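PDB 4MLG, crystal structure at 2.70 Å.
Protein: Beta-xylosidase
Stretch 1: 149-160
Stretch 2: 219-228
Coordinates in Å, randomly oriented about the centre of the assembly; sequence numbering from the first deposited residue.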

# COMPACT_ATOMS: atom_id res chain seq x y z
N MET A 149 -3.78 -1.87 -19.21
CA MET A 149 -4.66 -1.33 -18.18
C MET A 149 -4.57 0.19 -18.13
O MET A 149 -3.48 0.75 -18.06
CB MET A 149 -4.34 -1.91 -16.80
CG MET A 149 -5.07 -1.20 -15.66
SD MET A 149 -4.57 -1.69 -14.00
CE MET A 149 -5.29 -3.32 -13.89
N TYR A 150 -5.72 0.85 -18.16
CA TYR A 150 -5.78 2.29 -17.97
C TYR A 150 -6.51 2.59 -16.67
O TYR A 150 -7.66 2.20 -16.50
CB TYR A 150 -6.49 2.96 -19.15
CG TYR A 150 -5.82 2.69 -20.48
CD1 TYR A 150 -4.86 3.56 -20.99
CD2 TYR A 150 -6.15 1.57 -21.23
CE1 TYR A 150 -4.25 3.31 -22.20
CE2 TYR A 150 -5.54 1.31 -22.44
CZ TYR A 150 -4.59 2.19 -22.92
OH TYR A 150 -3.98 1.94 -24.13
N PHE A 151 -5.83 3.27 -15.76
CA PHE A 151 -6.43 3.57 -14.46
C PHE A 151 -6.11 4.99 -14.00
O PHE A 151 -5.36 5.71 -14.66
CB PHE A 151 -5.98 2.56 -13.41
CG PHE A 151 -4.51 2.62 -13.08
CD1 PHE A 151 -4.06 3.38 -12.00
CD2 PHE A 151 -3.59 1.93 -13.83
CE1 PHE A 151 -2.72 3.44 -11.70
CE2 PHE A 151 -2.24 1.98 -13.53
CZ PHE A 151 -1.80 2.74 -12.46
N GLY A 152 -6.69 5.37 -12.87
CA GLY A 152 -6.51 6.70 -12.32
C GLY A 152 -7.84 7.34 -11.94
O GLY A 152 -8.88 7.02 -12.52
N GLY A 153 -7.79 8.25 -10.97
CA GLY A 153 -8.98 8.96 -10.53
C GLY A 153 -8.66 10.01 -9.49
O GLY A 153 -8.03 9.72 -8.47
N LEU A 154 -9.08 11.25 -9.75
CA LEU A 154 -8.79 12.36 -8.85
C LEU A 154 -9.53 12.29 -7.52
O LEU A 154 -10.52 11.56 -7.38
CB LEU A 154 -9.10 13.70 -9.52
CG LEU A 154 -8.15 14.14 -10.64
CD1 LEU A 154 -8.49 15.55 -11.11
CD2 LEU A 154 -6.70 14.05 -10.17
N TRP A 155 -9.03 13.05 -6.54
CA TRP A 155 -9.69 13.23 -5.25
C TRP A 155 -9.85 11.93 -4.46
O TRP A 155 -8.91 11.47 -3.82
CB TRP A 155 -11.04 13.94 -5.43
CG TRP A 155 -10.93 15.30 -6.06
CD1 TRP A 155 -9.78 15.94 -6.45
CD2 TRP A 155 -12.00 16.19 -6.39
NE1 TRP A 155 -10.08 17.17 -6.99
CE2 TRP A 155 -11.44 17.34 -6.97
CE3 TRP A 155 -13.39 16.12 -6.25
CZ2 TRP A 155 -12.21 18.42 -7.41
CZ3 TRP A 155 -14.16 17.19 -6.69
CH2 TRP A 155 -13.56 18.32 -7.26
N GLY A 156 -11.05 11.36 -4.50
CA GLY A 156 -11.33 10.13 -3.78
C GLY A 156 -10.56 8.95 -4.33
O GLY A 156 -10.39 7.93 -3.65
N GLY A 157 -10.08 9.09 -5.56
CA GLY A 157 -9.33 8.03 -6.22
C GLY A 157 -7.86 7.99 -5.84
O GLY A 157 -7.13 7.11 -6.27
N GLN A 158 -7.44 8.98 -5.04
CA GLN A 158 -6.10 9.01 -4.47
C GLN A 158 -4.97 9.12 -5.50
O GLN A 158 -3.81 8.87 -5.18
CB GLN A 158 -5.86 7.79 -3.56
CG GLN A 158 -6.89 7.63 -2.46
CD GLN A 158 -6.76 6.31 -1.73
OE1 GLN A 158 -5.98 5.44 -2.14
NE2 GLN A 158 -7.52 6.14 -0.66
N LEU A 159 -5.32 9.50 -6.73
CA LEU A 159 -4.32 9.61 -7.79
C LEU A 159 -3.32 10.72 -7.51
O LEU A 159 -2.17 10.66 -7.94
CB LEU A 159 -5.00 9.85 -9.14
CG LEU A 159 -4.13 9.90 -10.40
CD1 LEU A 159 -3.45 8.57 -10.65
CD2 LEU A 159 -4.96 10.32 -11.61
N GLN A 160 -3.75 11.74 -6.77
CA GLN A 160 -2.89 12.88 -6.45
C GLN A 160 -1.87 12.55 -5.36
O GLN A 160 -0.93 13.31 -5.14
CB GLN A 160 -3.72 14.11 -6.06
CG GLN A 160 -4.58 13.94 -4.82
CD GLN A 160 -5.85 13.17 -5.09
OE1 GLN A 160 -6.17 12.85 -6.23
NE2 GLN A 160 -6.59 12.85 -4.03
N ARG A 219 -11.89 19.74 -19.64
CA ARG A 219 -11.20 18.83 -20.54
C ARG A 219 -10.22 17.94 -19.78
O ARG A 219 -9.91 16.83 -20.22
CB ARG A 219 -10.46 19.62 -21.63
CG ARG A 219 -11.37 20.46 -22.50
CD ARG A 219 -10.66 21.70 -23.02
NE ARG A 219 -9.75 21.41 -24.12
CZ ARG A 219 -8.80 22.24 -24.55
NH1 ARG A 219 -8.63 23.40 -23.95
NH2 ARG A 219 -8.02 21.90 -25.56
N ARG A 220 -9.75 18.42 -18.64
CA ARG A 220 -8.80 17.70 -17.79
C ARG A 220 -9.35 16.35 -17.33
O ARG A 220 -10.53 16.23 -17.02
CB ARG A 220 -8.43 18.56 -16.58
CG ARG A 220 -7.92 17.80 -15.37
CD ARG A 220 -8.74 18.14 -14.13
NE ARG A 220 -10.15 17.80 -14.31
CZ ARG A 220 -11.08 18.02 -13.39
NH1 ARG A 220 -10.76 18.57 -12.22
NH2 ARG A 220 -12.34 17.68 -13.63
N PHE A 221 -8.49 15.34 -17.29
CA PHE A 221 -8.88 14.01 -16.83
C PHE A 221 -9.24 14.01 -15.35
O PHE A 221 -8.54 14.60 -14.53
CB PHE A 221 -7.77 13.00 -17.10
CG PHE A 221 -8.07 11.63 -16.57
CD1 PHE A 221 -8.87 10.75 -17.29
CD2 PHE A 221 -7.55 11.21 -15.35
CE1 PHE A 221 -9.15 9.48 -16.80
CE2 PHE A 221 -7.83 9.94 -14.86
CZ PHE A 221 -8.63 9.08 -15.59
N PHE A 222 -10.34 13.34 -15.02
CA PHE A 222 -10.75 13.18 -13.63
C PHE A 222 -10.82 11.70 -13.26
O PHE A 222 -10.17 11.26 -12.31
CB PHE A 222 -12.11 13.85 -13.38
CG PHE A 222 -12.49 13.93 -11.92
CD1 PHE A 222 -12.13 15.03 -11.16
CD2 PHE A 222 -13.21 12.91 -11.32
CE1 PHE A 222 -12.48 15.11 -9.82
CE2 PHE A 222 -13.56 12.99 -9.98
CZ PHE A 222 -13.20 14.09 -9.23
N GLU A 223 -11.60 10.93 -14.02
CA GLU A 223 -11.76 9.50 -13.77
C GLU A 223 -12.43 8.80 -14.94
O GLU A 223 -12.61 9.39 -16.01
CB GLU A 223 -12.59 9.27 -12.50
CG GLU A 223 -14.03 9.73 -12.63
CD GLU A 223 -14.86 9.40 -11.41
OE1 GLU A 223 -14.28 9.05 -10.36
OE2 GLU A 223 -16.11 9.49 -11.49
N ALA A 224 -12.80 7.53 -14.73
CA ALA A 224 -13.54 6.73 -15.72
C ALA A 224 -12.81 6.54 -17.05
O ALA A 224 -13.35 6.85 -18.11
CB ALA A 224 -14.93 7.32 -15.96
N SER A 225 -11.59 6.01 -16.99
CA SER A 225 -10.82 5.73 -18.19
C SER A 225 -11.48 4.66 -19.05
O SER A 225 -11.97 3.66 -18.53
CB SER A 225 -9.39 5.30 -17.84
OG SER A 225 -8.62 6.38 -17.35
N TRP A 226 -11.50 4.87 -20.36
CA TRP A 226 -11.98 3.86 -21.29
C TRP A 226 -11.30 4.00 -22.65
O TRP A 226 -10.99 5.10 -23.09
CB TRP A 226 -13.50 3.94 -21.45
CG TRP A 226 -14.07 2.82 -22.27
CD1 TRP A 226 -14.34 2.83 -23.61
CD2 TRP A 226 -14.41 1.51 -21.80
NE1 TRP A 226 -14.84 1.61 -24.00
CE2 TRP A 226 -14.90 0.78 -22.91
CE3 TRP A 226 -14.36 0.88 -20.55
CZ2 TRP A 226 -15.33 -0.54 -22.80
CZ3 TRP A 226 -14.79 -0.43 -20.45
CH2 TRP A 226 -15.27 -1.13 -21.57
N MET A 227 -11.06 2.86 -23.31
CA MET A 227 -10.35 2.84 -24.58
C MET A 227 -11.04 1.91 -25.57
O MET A 227 -11.33 0.76 -25.24
CB MET A 227 -8.91 2.39 -24.37
CG MET A 227 -8.08 2.32 -25.64
SD MET A 227 -7.55 3.95 -26.21
CE MET A 227 -6.50 4.45 -24.85
N HIS A 228 -11.29 2.40 -26.77
CA HIS A 228 -11.81 1.56 -27.84
C HIS A 228 -11.20 1.91 -29.20
O HIS A 228 -10.44 2.87 -29.31
CB HIS A 228 -13.35 1.59 -27.89
CG HIS A 228 -13.92 2.82 -28.52
ND1 HIS A 228 -14.33 3.91 -27.78
CD2 HIS A 228 -14.16 3.13 -29.81
CE1 HIS A 228 -14.80 4.84 -28.59
NE2 HIS A 228 -14.71 4.40 -29.83

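A single backbone carbonyl, that of Phe222, organises the centre of this contact. Its oxygen accepts the one hydrogen bond between the two stretches, from Leu154 N to Phe222 O (2.8 Å, 159° at the hydrogen), and it also receives a CA-H...O contact from Gly153 CA at 3.1 Å.

The strand segments of the two stretches, 149-151 and 223-228, run roughly antiparallel at 154°, their axes approaching to 6.6 Å. No backbone hydrogen bond links them, and they meet largely through side chains. Tyr150 and Ser225 face each other with their CB atoms 3.9 Å apart. Farther along, the methyl CE of Met227 lies over one face of the Tyr150 ring, 3.5 Å from CZ, in a CH-pi contact, the C-H bonds of the sulfur-bound methyl meeting the ring's pi density.

Beyond the strand, the chain closes in at Gly153, where Gly153 CA is 4.3 Å from Glu223 CA. Gly152 adopts phi/psi of 131/153, where a CB would be jammed against the preceding carbonyl oxygen; it would also lie only 3.5 Å from Phe221 CE2. The edge of the Phe221 ring fills this region, with CZ 3.7 Å from Gly152 O.

Phe222 has the largest area covered by the other stretch, and its ring meets two residues. Leu154 CB sits over one face of its ring, 3.7 Å from CE1, in a second CH-pi interaction, while the ring edge points into the face of Trp155. The latter pair is nearly perpendicular (85°), with Phe222 CZ 3.6 Å from Trp155 CE3, so that ring hydrogens meet pi density. Leu154 CD1 reaches on to Phe221 O at 3.5 Å.

Gln160 folds back on Trp155 within the first stretch: its NE2 donates to Trp155 O (2.7 Å), and Trp155 N makes a weak hydrogen bond to Gln160 OE1 (2.9 Å).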